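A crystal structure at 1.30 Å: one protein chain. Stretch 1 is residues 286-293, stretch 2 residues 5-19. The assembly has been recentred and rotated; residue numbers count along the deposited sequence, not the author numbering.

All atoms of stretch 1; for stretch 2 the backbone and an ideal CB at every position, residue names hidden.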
ATOM      1  N   PRO A 286       0.091  19.170  -0.275  1.00  9.74           N
ATOM      2  CA  PRO A 286      -0.270  20.135  -1.316  1.00 10.03           C
ATOM      3  C   PRO A 286       0.614  20.001  -2.556  1.00 10.13           C
ATOM      4  O   PRO A 286       1.813  19.708  -2.451  1.00 10.67           O
ATOM      5  CB  PRO A 286       0.012  21.461  -0.580  1.00 10.73           C
ATOM      6  CG  PRO A 286       1.218  21.165   0.253  1.00 11.43           C
ATOM      7  CD  PRO A 286       0.969  19.747   0.776  1.00 10.59           C
ATOM      8  N   GLY A 287      -0.003  20.243  -3.704  1.00 11.01           N
ATOM      9  CA  GLY A 287       0.826  20.413  -4.920  1.00 12.39           C
ATOM     10  C   GLY A 287       1.394  19.122  -5.451  1.00 12.60           C
ATOM     11  O   GLY A 287       2.310  19.069  -6.272  1.00 14.80           O
ATOM     12  N   THR A 288       0.883  17.989  -5.011  1.00 12.68           N
ATOM     13  CA  THR A 288       1.394  16.655  -5.304  1.00 12.39           C
ATOM     14  C   THR A 288       0.464  15.879  -6.229  1.00 11.46           C
ATOM     15  O   THR A 288      -0.643  16.336  -6.530  1.00 11.71           O
ATOM     16  CB  THR A 288       1.546  15.874  -3.989  1.00 13.73           C
ATOM     17  OG1 THR A 288       0.294  15.963  -3.307  1.00 14.58           O
ATOM     18  CG2 THR A 288       2.629  16.488  -3.129  1.00 13.63           C
ATOM     19  N   PHE A 289       0.920  14.696  -6.661  1.00 11.37           N
ATOM     20  CA  PHE A 289       0.047  13.850  -7.507  1.00 12.47           C
ATOM     21  C   PHE A 289       0.245  12.398  -7.050  1.00 11.52           C
ATOM     22  O   PHE A 289       1.132  12.096  -6.263  1.00 12.48           O
ATOM     23  CB  PHE A 289       0.312  14.071  -8.999  1.00 13.36           C
ATOM     24  CG  PHE A 289       1.733  13.828  -9.468  1.00 14.66           C
ATOM     25  CD1 PHE A 289       2.162  12.541  -9.754  1.00 13.61           C
ATOM     26  CD2 PHE A 289       2.640  14.875  -9.622  1.00 15.42           C
ATOM     27  CE1 PHE A 289       3.457  12.323 -10.181  1.00 14.77           C
ATOM     28  CE2 PHE A 289       3.946  14.675 -10.049  1.00 15.91           C
ATOM     29  CZ  PHE A 289       4.353  13.384 -10.312  1.00 17.78           C
ATOM     30  N   HIS A 290      -0.607  11.502  -7.641  1.00 12.04           N
ATOM     31  CA  HIS A 290      -0.430  10.093  -7.303  1.00 14.21           C
ATOM     32  C   HIS A 290       0.944   9.548  -7.642  1.00 15.02           C
ATOM     33  O   HIS A 290       1.264   9.483  -8.838  1.00 15.42           O
ATOM     34  CB  HIS A 290      -1.491   9.279  -8.040  1.00 14.75           C
ATOM     35  CG  HIS A 290      -1.470   7.837  -7.585  1.00 15.85           C
ATOM     36  ND1 HIS A 290      -2.196   7.416  -6.507  1.00 17.89           N
ATOM     37  CD2 HIS A 290      -0.856   6.732  -8.092  1.00 17.53           C
ATOM     38  CE1 HIS A 290      -2.020   6.093  -6.336  1.00 19.62           C
ATOM     39  NE2 HIS A 290      -1.214   5.666  -7.296  1.00 20.15           N
ATOM     40  N   GLY A 291       1.768   9.121  -6.690  1.00 18.21           N
ATOM     41  CA  GLY A 291       3.117   8.652  -7.020  1.00 19.97           C
ATOM     42  C   GLY A 291       4.159   9.762  -7.094  1.00 15.94           C
ATOM     43  O   GLY A 291       5.320   9.451  -7.445  1.00 17.38           O
ATOM     44  N   SER A 292       3.835  11.014  -6.748  1.00 14.08           N
ATOM     45  CA  SER A 292       4.920  12.019  -6.777  1.00 14.29           C
ATOM     46  C   SER A 292       6.011  11.769  -5.755  1.00 13.91           C
ATOM     47  O   SER A 292       7.150  12.320  -5.826  1.00 15.47           O
ATOM     48  CB  SER A 292       4.328  13.436  -6.676  1.00 14.62           C
ATOM     49  OG  SER A 292       3.638  13.635  -5.441  1.00 14.62           O
ATOM     50  N   ALA A 293       5.735  10.904  -4.753  1.00 15.13           N
ATOM     51  CA  ALA A 293       6.816  10.473  -3.854  1.00 16.09           C
ATOM     52  C   ALA A 293       7.965   9.840  -4.623  1.00 17.38           C
ATOM     53  O   ALA A 293       9.088   9.794  -4.137  1.00 17.59           O
ATOM     54  CB  ALA A 293       6.274   9.469  -2.849  1.00 15.95           C
ATOM     55  N   UNK A   5      -1.474  24.008 -12.556  1.00 15.65           N
ATOM     56  CA  UNK A   5      -0.790  25.170 -11.953  1.00 17.69           C
ATOM     57  C   UNK A   5      -0.628  25.034 -10.441  1.00 19.57           C
ATOM     58  O   UNK A   5       0.270  25.704  -9.873  1.00 19.54           O
ATOM     59  CB  UNK A   5      -1.563  26.453 -12.265  1.00 17.69           C
ATOM     60  N   UNK A   6      -1.355  24.138  -9.749  1.00 17.03           N
ATOM     61  CA  UNK A   6      -1.109  23.967  -8.328  1.00 15.91           C
ATOM     62  C   UNK A   6       0.039  23.022  -8.037  1.00 15.40           C
ATOM     63  O   UNK A   6       0.479  22.844  -6.896  1.00 16.91           O
ATOM     64  CB  UNK A   6      -2.377  23.459  -7.639  1.00 15.91           C
ATOM     65  N   UNK A   7       0.621  22.357  -9.043  1.00 14.47           N
ATOM     66  CA  UNK A   7       1.746  21.508  -8.759  1.00 15.74           C
ATOM     67  C   UNK A   7       2.911  22.214  -8.117  1.00 18.21           C
ATOM     68  O   UNK A   7       3.290  23.342  -8.445  1.00 19.05           O
ATOM     69  CB  UNK A   7       2.214  20.837 -10.052  1.00 15.74           C
ATOM     70  N   UNK A   8       3.530  21.509  -7.200  1.00 18.39           N
ATOM     71  CA  UNK A   8       4.785  22.009  -6.652  1.00 20.95           C
ATOM     72  C   UNK A   8       5.786  22.203  -7.772  1.00 20.81           C
ATOM     73  O   UNK A   8       5.982  21.255  -8.572  1.00 20.67           O
ATOM     74  CB  UNK A   8       5.341  21.056  -5.592  1.00 20.95           C
ATOM     75  N   UNK A   9       6.419  23.338  -7.985  1.00 28.79           N
ATOM     76  CA  UNK A   9       7.360  23.475  -9.107  1.00 30.56           C
ATOM     77  C   UNK A   9       8.434  22.404  -9.234  1.00 30.21           C
ATOM     78  O   UNK A   9       8.874  22.032 -10.337  1.00 30.62           O
ATOM     79  CB  UNK A   9       8.059  24.832  -8.997  1.00 30.56           C
ATOM     80  N   UNK A  10       8.821  21.890  -8.063  1.00 29.03           N
ATOM     81  CA  UNK A  10       9.832  20.849  -7.959  1.00 28.92           C
ATOM     82  C   UNK A  10       9.343  19.559  -8.613  1.00 26.67           C
ATOM     83  O   UNK A  10      10.082  18.749  -9.197  1.00 29.96           O
ATOM     84  CB  UNK A  10      10.195  20.600  -6.494  1.00 28.92           C
ATOM     85  N   UNK A  11       8.048  19.334  -8.541  1.00 25.34           N
ATOM     86  CA  UNK A  11       7.456  18.116  -9.102  1.00 26.15           C
ATOM     87  C   UNK A  11       7.182  18.324 -10.584  1.00 29.12           C
ATOM     88  O   UNK A  11       7.499  17.459 -11.396  1.00 33.21           O
ATOM     89  CB  UNK A  11       6.169  17.740  -8.365  1.00 26.15           C
ATOM     90  N   UNK A  12       6.584  19.470 -10.859  1.00 31.23           N
ATOM     91  CA  UNK A  12       6.230  19.985 -12.169  1.00 33.19           C
ATOM     92  C   UNK A  12       7.257  19.597 -13.218  1.00 33.99           C
ATOM     93  O   UNK A  12       6.940  19.150 -14.317  1.00 49.25           O
ATOM     94  CB  UNK A  12       6.083  21.507 -12.117  1.00 33.19           C
ATOM     95  N   UNK A  13       8.503  19.800 -12.833  1.00 41.98           N
ATOM     96  CA  UNK A  13       9.695  19.417 -13.565  1.00 37.29           C
ATOM     97  C   UNK A  13       9.682  17.972 -14.032  1.00 40.23           C
ATOM     98  O   UNK A  13       9.779  17.605 -15.212  1.00 46.67           O
ATOM     99  CB  UNK A  13      10.930  19.658 -12.694  1.00 37.29           C
ATOM    100  N   UNK A  14       9.538  17.051 -13.092  1.00 42.01           N
ATOM    101  CA  UNK A  14       9.582  15.619 -13.318  1.00 39.37           C
ATOM    102  C   UNK A  14       8.443  15.138 -14.202  1.00 34.19           C
ATOM    103  O   UNK A  14       8.366  13.976 -14.623  1.00 35.32           O
ATOM    104  CB  UNK A  14       9.548  14.879 -11.980  1.00 39.37           C
ATOM    105  N   UNK A  15       7.493  16.002 -14.530  1.00 32.89           N
ATOM    106  CA  UNK A  15       6.318  15.561 -15.279  1.00 35.79           C
ATOM    107  C   UNK A  15       6.529  15.427 -16.772  1.00 45.45           C
ATOM    108  O   UNK A  15       5.808  14.677 -17.448  1.00 53.70           O
ATOM    109  CB  UNK A  15       5.165  16.536 -15.033  1.00 35.79           C
ATOM    110  N   UNK A  16       7.472  16.109 -17.427  1.00 43.64           N
ATOM    111  CA  UNK A  16       7.426  15.899 -18.879  1.00 45.55           C
ATOM    112  C   UNK A  16       8.016  14.546 -19.260  1.00 47.75           C
ATOM    113  O   UNK A  16       7.768  14.124 -20.376  1.00 52.84           O
ATOM    114  CB  UNK A  16       8.177  17.018 -19.604  1.00 45.55           C
ATOM    115  N   UNK A  17       8.737  13.899 -18.369  1.00 46.35           N
ATOM    116  CA  UNK A  17       9.419  12.639 -18.610  1.00 46.54           C
ATOM    117  C   UNK A  17       8.495  11.451 -18.320  1.00 52.00           C
ATOM    118  O   UNK A  17       8.568  10.369 -18.932  1.00 48.99           O
ATOM    119  CB  UNK A  17      10.684  12.551 -17.754  1.00 46.54           C
ATOM    120  N   UNK A  18       7.598  11.699 -17.368  1.00 50.84           N
ATOM    121  CA  UNK A  18       6.648  10.710 -16.860  1.00 48.25           C
ATOM    122  C   UNK A  18       5.926   9.926 -17.950  1.00 46.32           C
ATOM    123  O   UNK A  18       5.098  10.316 -18.762  1.00 40.75           O
ATOM    124  CB  UNK A  18       5.611  11.407 -15.977  1.00 48.25           C
ATOM    125  N   UNK A  19       6.309   8.657 -17.917  1.00 40.15           N
ATOM    126  CA  UNK A  19       5.805   7.615 -18.787  1.00 38.85           C
ATOM    127  C   UNK A  19       4.305   7.407 -18.653  1.00 42.33           C
ATOM    128  O   UNK A  19       3.786   7.645 -17.561  1.00 55.21           O
ATOM    129  CB  UNK A  19       6.535   6.302 -18.496  1.00 38.85           C
TER

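Position 5 lies out of reach of stretch 1, and its phi of -69° admits most residues, proline included. It is Pro-5.

At position 6 CA-to-CB points sideways, and the ideal CB is 5.2 Å from Gly-287 CA. Many side chains would fit. The backbone makes the contact: O of position 6 lies 3.2 Å from Gly-287 CA, a CA-H...O approach. An ideal CB on Gly-287 would clash with N of position 8, 3.0 Å away, and the Gly-287 phi of 74° also favours glycine. The residue is Thr-6.

At position 7 CA-to-CB points away, but a flexible apolar chain could bend back to the Phe-289 ring. Leucine, isoleucine or methionine would suit. It is Leu-7. Its CD2 comes 3.7 Å from Phe-289 CD2, at the ring edge, and 3.2 Å from Gly-287 O.

Position 8 precedes a helix, and its CB points toward stretch 1. Its N donates to Gly-287 O at 2.9 Å, nearly straight at 176°. Proline would lack the proton. A short acceptor, Asp, Asn, Ser or Thr, would suit the helix start. The residue is Asp-8, whose OD1 caps the helix by accepting from N of position 10 at 3.0 Å.

Position 9 opens the helix and points away. Its phi of -51° suits proline, and it is Pro-9. Position 10 is out of reach and open to many residues. It is Glu-10, which supplies the capping N-H.

Position 11 points into stretch 1. Its ideal CB is 4.1 Å from Phe-289 CE2. A medium apolar chain is expected, leucine or methionine. Leu-11 fills the place: CD1 lies 3.6 Å from Ser-292 CB and 3.8 Å from Thr-288 CA, while CB packs 4.2 Å from Phe-289 CE2.

Positions 12 and 13 turn away or lie out of reach; helix-compatible residues suffice. They are Ala-12 and Ala-13. Position 14 points toward stretch 1, but nothing lies within 5.5 Å of its ideal CB, so small or medium side chains would fit. It is Ala-14, whose CB stays 5.7 Å from Phe-289 CZ.

Position 15 starts sideways. A branched or long apolar chain could reach the ring. Leu-15 does: CD1 lies over one face, 3.8 Å from Phe-289 CE2.

Positions 16 and 17 are out of reach and tolerant: Thr-16 and Met-17.

Position 18 points toward stretch 1, but from a distance. A longer apolar chain is favoured. Leu-18 places CD1 3.6 Å from Phe-289 CZ. Position 19 is beyond reach, and its phi of -60° admits proline among others. It is Pro-19.

Stretch 2 5-19: PTLDPELAAALTMLP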
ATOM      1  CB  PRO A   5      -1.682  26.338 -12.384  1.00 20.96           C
ATOM      2  CG  PRO A   5      -2.969  25.766 -12.870  1.00 20.16           C
ATOM      3  CD  PRO A   5      -2.771  24.286 -13.132  1.00 15.13           C
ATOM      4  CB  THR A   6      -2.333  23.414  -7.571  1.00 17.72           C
ATOM      5  OG1 THR A   6      -2.554  22.060  -7.981  1.00 16.95           O
ATOM      6  CG2 THR A   6      -3.577  24.233  -7.879  1.00 16.39           C
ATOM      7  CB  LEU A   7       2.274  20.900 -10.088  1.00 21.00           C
ATOM      8  CG  LEU A   7       1.782  19.520 -10.451  1.00 26.93           C
ATOM      9  CD1 LEU A   7       2.308  19.120 -11.835  1.00 28.63           C
ATOM     10  CD2 LEU A   7       2.236  18.532  -9.401  1.00 29.53           C
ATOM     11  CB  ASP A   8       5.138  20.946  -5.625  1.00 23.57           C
ATOM     12  CG  ASP A   8       6.345  21.311  -4.796  1.00 24.15           C
ATOM     13  OD1 ASP A   8       7.348  21.719  -5.451  1.00 36.73           O
ATOM     14  OD2 ASP A   8       6.297  21.202  -3.586  1.00 22.06           O
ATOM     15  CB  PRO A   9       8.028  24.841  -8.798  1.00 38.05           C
ATOM     16  CG  PRO A   9       6.879  25.578  -8.183  1.00 40.53           C
ATOM     17  CD  PRO A   9       6.262  24.596  -7.217  1.00 35.47           C
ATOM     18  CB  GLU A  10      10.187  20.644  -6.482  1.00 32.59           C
ATOM     19  CG  GLU A  10      11.290  21.529  -5.949  1.00 38.14           C
ATOM     20  CD  GLU A  10      11.914  21.010  -4.670  1.00 43.41           C
ATOM     21  OE1 GLU A  10      11.187  20.714  -3.700  1.00 45.87           O
ATOM     22  OE2 GLU A  10      13.152  20.885  -4.614  1.00 54.46           O
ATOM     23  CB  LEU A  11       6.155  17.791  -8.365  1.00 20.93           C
ATOM     24  CG  LEU A  11       6.398  17.283  -6.937  1.00 18.99           C
ATOM     25  CD1 LEU A  11       5.055  16.977  -6.288  1.00 20.25           C
ATOM     26  CD2 LEU A  11       7.335  16.112  -6.971  1.00 17.39           C
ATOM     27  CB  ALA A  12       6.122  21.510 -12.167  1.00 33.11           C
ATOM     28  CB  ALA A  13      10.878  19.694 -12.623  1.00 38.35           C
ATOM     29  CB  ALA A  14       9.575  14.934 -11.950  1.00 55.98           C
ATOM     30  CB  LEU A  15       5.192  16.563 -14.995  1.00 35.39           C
ATOM     31  CG  LEU A  15       3.774  16.020 -15.026  1.00 39.78           C
ATOM     32  CD1 LEU A  15       3.454  15.210 -13.783  1.00 34.81           C
ATOM     33  CD2 LEU A  15       2.779  17.169 -15.178  1.00 58.63           C
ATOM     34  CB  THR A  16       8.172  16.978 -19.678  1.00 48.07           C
ATOM     35  OG1 THR A  16       9.404  17.236 -19.017  1.00 46.71           O
ATOM     36  CG2 THR A  16       7.377  18.271 -19.674  1.00 67.04           C
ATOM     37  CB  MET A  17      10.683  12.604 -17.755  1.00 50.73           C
ATOM     38  CG  MET A  17      11.785  13.544 -18.211  1.00 64.99           C
ATOM     39  SD  MET A  17      11.457  15.304 -17.994  1.00 92.59           S
ATOM     40  CE  MET A  17      11.112  15.376 -16.227  1.00 35.52           C
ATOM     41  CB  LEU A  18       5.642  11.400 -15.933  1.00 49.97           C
ATOM     42  CG  LEU A  18       5.994  11.306 -14.449  1.00 50.71           C
ATOM     43  CD1 LEU A  18       5.357  12.428 -13.641  1.00 58.39           C
ATOM     44  CD2 LEU A  18       5.560   9.952 -13.908  1.00 55.65           C
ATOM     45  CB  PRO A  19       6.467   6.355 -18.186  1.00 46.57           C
ATOM     46  CG  PRO A  19       6.734   6.751 -16.764  1.00 48.56           C
ATOM     47  CD  PRO A  19       7.302   8.147 -16.938  1.00 49.04           C
TER
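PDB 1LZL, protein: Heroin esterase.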